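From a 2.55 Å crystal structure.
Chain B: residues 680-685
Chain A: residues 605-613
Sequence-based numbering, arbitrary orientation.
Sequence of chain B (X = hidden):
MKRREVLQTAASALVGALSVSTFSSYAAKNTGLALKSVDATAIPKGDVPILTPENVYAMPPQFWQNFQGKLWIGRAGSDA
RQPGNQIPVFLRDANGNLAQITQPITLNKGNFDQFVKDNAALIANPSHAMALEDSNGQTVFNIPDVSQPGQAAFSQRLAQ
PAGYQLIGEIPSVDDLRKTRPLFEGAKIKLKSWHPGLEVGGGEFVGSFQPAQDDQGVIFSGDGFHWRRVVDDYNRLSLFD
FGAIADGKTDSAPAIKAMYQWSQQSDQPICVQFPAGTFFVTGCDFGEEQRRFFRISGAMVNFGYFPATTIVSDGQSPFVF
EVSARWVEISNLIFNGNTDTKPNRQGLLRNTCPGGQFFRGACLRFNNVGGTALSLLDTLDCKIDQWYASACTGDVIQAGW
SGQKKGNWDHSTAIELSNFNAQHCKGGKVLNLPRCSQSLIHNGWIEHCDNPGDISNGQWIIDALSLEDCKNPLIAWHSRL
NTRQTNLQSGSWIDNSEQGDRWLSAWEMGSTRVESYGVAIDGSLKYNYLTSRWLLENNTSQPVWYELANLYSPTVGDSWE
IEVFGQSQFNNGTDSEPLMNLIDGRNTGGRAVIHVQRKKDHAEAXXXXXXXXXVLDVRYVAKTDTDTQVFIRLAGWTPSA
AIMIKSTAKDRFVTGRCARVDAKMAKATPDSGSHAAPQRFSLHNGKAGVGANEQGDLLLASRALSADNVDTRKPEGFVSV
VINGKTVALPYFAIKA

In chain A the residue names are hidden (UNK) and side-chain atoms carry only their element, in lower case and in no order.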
# COMPACT_ATOMS: atom_id res chain seq x y z
N PHE B 680 54.10 12.17 11.51
CA PHE B 680 53.64 10.84 11.01
C PHE B 680 54.49 9.76 11.68
O PHE B 680 55.46 10.09 12.38
CB PHE B 680 53.63 10.79 9.48
CG PHE B 680 54.94 10.44 8.82
CD1 PHE B 680 55.28 9.11 8.57
CD2 PHE B 680 55.81 11.43 8.40
CE1 PHE B 680 56.47 8.79 7.93
CE2 PHE B 680 57.00 11.11 7.77
CZ PHE B 680 57.33 9.79 7.54
N SER B 681 54.11 8.49 11.49
CA SER B 681 54.69 7.32 12.19
C SER B 681 54.21 6.03 11.52
O SER B 681 53.11 5.56 11.86
CB SER B 681 54.34 7.36 13.66
OG SER B 681 54.59 6.10 14.27
N LEU B 682 55.01 5.50 10.59
CA LEU B 682 54.77 4.20 9.89
C LEU B 682 55.81 3.19 10.39
O LEU B 682 57.01 3.39 10.11
CB LEU B 682 54.87 4.43 8.38
CG LEU B 682 54.65 3.20 7.50
CD1 LEU B 682 53.26 2.61 7.71
CD2 LEU B 682 54.86 3.54 6.04
N HIS B 683 55.37 2.15 11.11
CA HIS B 683 56.25 1.15 11.77
C HIS B 683 55.57 -0.23 11.80
O HIS B 683 54.49 -0.37 11.18
CB HIS B 683 56.63 1.63 13.17
CG HIS B 683 55.48 1.80 14.10
ND1 HIS B 683 54.90 0.74 14.78
CD2 HIS B 683 54.79 2.90 14.48
CE1 HIS B 683 53.91 1.18 15.52
NE2 HIS B 683 53.82 2.51 15.36
N ASN B 684 56.20 -1.20 12.46
CA ASN B 684 55.67 -2.57 12.69
C ASN B 684 55.75 -2.94 14.18
O ASN B 684 55.51 -4.12 14.50
CB ASN B 684 56.41 -3.60 11.82
CG ASN B 684 57.86 -3.79 12.23
OD1 ASN B 684 58.45 -2.94 12.89
ND2 ASN B 684 58.45 -4.90 11.83
N GLY B 685 56.09 -1.98 15.05
CA GLY B 685 56.19 -2.17 16.51
C GLY B 685 57.62 -2.37 16.96
O GLY B 685 57.86 -2.35 18.19
N UNK A 605 50.14 -11.21 7.79
CA UNK A 605 51.22 -10.22 8.05
C UNK A 605 50.57 -8.89 8.45
O UNK A 605 49.55 -8.54 7.84
c UNK A 605 52.12 -10.06 6.85
o UNK A 605 52.87 -8.86 6.93
N UNK A 606 51.13 -8.19 9.45
CA UNK A 606 50.49 -6.97 10.03
C UNK A 606 51.50 -5.83 10.18
O UNK A 606 52.67 -6.10 10.50
n UNK A 606 52.17 -8.35 13.98
c UNK A 606 51.50 -8.55 12.80
c UNK A 606 50.82 -4.63 15.03
c UNK A 606 50.90 -6.54 13.59
c UNK A 606 51.74 -5.23 15.89
c UNK A 606 52.26 -6.48 15.64
c UNK A 606 49.79 -7.31 11.35
c UNK A 606 51.83 -7.13 14.48
c UNK A 606 50.71 -7.48 12.52
c UNK A 606 50.39 -5.27 13.89
N UNK A 607 51.03 -4.60 9.95
CA UNK A 607 51.76 -3.32 10.15
C UNK A 607 50.99 -2.47 11.16
O UNK A 607 49.95 -2.95 11.66
o UNK A 607 50.70 -2.20 8.31
c UNK A 607 51.95 -2.60 8.85
N UNK A 608 51.47 -1.25 11.44
CA UNK A 608 50.82 -0.30 12.38
C UNK A 608 51.24 1.14 12.07
O UNK A 608 52.10 1.34 11.19
c UNK A 608 51.16 -0.68 13.80
N UNK A 609 50.62 2.09 12.77
CA UNK A 609 50.95 3.54 12.71
C UNK A 609 50.83 4.13 14.13
O UNK A 609 50.14 3.52 14.96
o UNK A 609 48.50 5.53 9.82
c UNK A 609 49.25 4.65 9.35
c UNK A 609 50.00 4.28 11.76
c UNK A 609 50.13 3.87 10.31
o UNK A 609 49.32 4.39 8.14
N UNK A 610 51.49 5.27 14.36
CA UNK A 610 51.41 6.06 15.61
C UNK A 610 51.53 5.20 16.85
O UNK A 610 52.49 4.40 16.92
N UNK A 611 50.61 5.36 17.81
CA UNK A 611 50.55 4.59 19.08
C UNK A 611 49.66 3.36 18.89
O UNK A 611 48.47 3.42 19.25
o UNK A 611 49.97 4.72 21.42
c UNK A 611 50.06 5.46 20.22
N UNK A 612 50.23 2.28 18.34
CA UNK A 612 49.52 1.06 17.86
C UNK A 612 48.57 0.52 18.92
O UNK A 612 48.93 0.43 20.09
o UNK A 612 49.80 -1.19 17.04
c UNK A 612 50.49 -0.01 17.43
N UNK A 613 47.32 0.14 18.55
CA UNK A 613 46.41 -0.55 19.46
C UNK A 613 46.69 -2.05 19.60
O UNK A 613 46.10 -2.67 20.47
c UNK A 613 45.05 -0.32 18.80
c UNK A 613 46.72 0.35 17.22
c UNK A 613 45.37 -0.32 17.32

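Position 605 carries one carbon followed by one oxygen, a hydroxymethyl group too far from chain B to touch it; it is serine, S605(A). At 606 a single carbon leads to fused five- and six-membered rings holding eight carbons and one nitrogen, and a carbon of the six-membered ring lies 4.2 Å from O of N684(B); this is tryptophan. CA-to-CB of W606(A) points sideways, but the ring end swings nearer.

Position 607 again has one carbon and one oxygen, and its CB lies 4.1 Å from O of H683(B); it is serine. S607(A) sits opposite N684(B), the two CA atoms 4.7 Å apart. Position 608 has a lone carbon, and this CB lies 3.7 Å from CE1 of H683(B); it is alanine. That methyl shares a sheet face with H683(B), so a small side chain here coexists with a ring lying close over the strand. The backbone N of A608(A) donates to O of H683(B) at 3.2 Å, and N of H683(B) returns a weak hydrogen bond to O of A608(A) at 3.4 Å.

At 609 three carbons run in a chain, the third carrying two oxygens: five atoms ending in a carboxylate. A side-chain carbon lies 4.3 Å from CD1 of L682(B), and the pattern fits glutamate. E609(A) shares the other face with L682(B); one carboxylate oxygen is hydrogen-bonded elsewhere in the structure. CA of E609(A) also makes a CA-H...O contact with O of S681(B), at 3.1 Å.

Position 610 has no side-chain atoms, so it is glycine, and its positive phi of 47° favours that choice. N of G610(A) donates to O of S681(B) at 3.0 Å, while O of G610(A) accepts from NE2 of H683(B) at 2.8 Å.

Position 611 has one carbon and one oxygen, and its CA-to-CB bond points away from chain B: serine. Position 612 has the same two atoms, but its CA-to-CB bond points toward chain B and its CB lies 4.1 Å from CE1 of H683(B), near the plane of the ring; this too is serine. At 613 three carbons close a ring onto the backbone nitrogen, the signature of proline, and P613(A) makes no contact.

The rule is an antiparallel strand pairing, with strand directions 161° apart, in which H683(B) takes part in three of the four hydrogen bonds; the fourth runs from N of G610(A) to O of S681(B). H683(B) pairs with A608(A) through its backbone, then lays one ring face over C of A608(A) and N of E609(A) while NE2 reaches the carbonyl of G610(A), so backbone pairing and side-chain reach act together. A weak hydrogen bond from N of G685(B) to ND1 of H683(B), at 3.0 Å, engages the other ring nitrogen.

Chain A 605-613: SWSAEGSSP
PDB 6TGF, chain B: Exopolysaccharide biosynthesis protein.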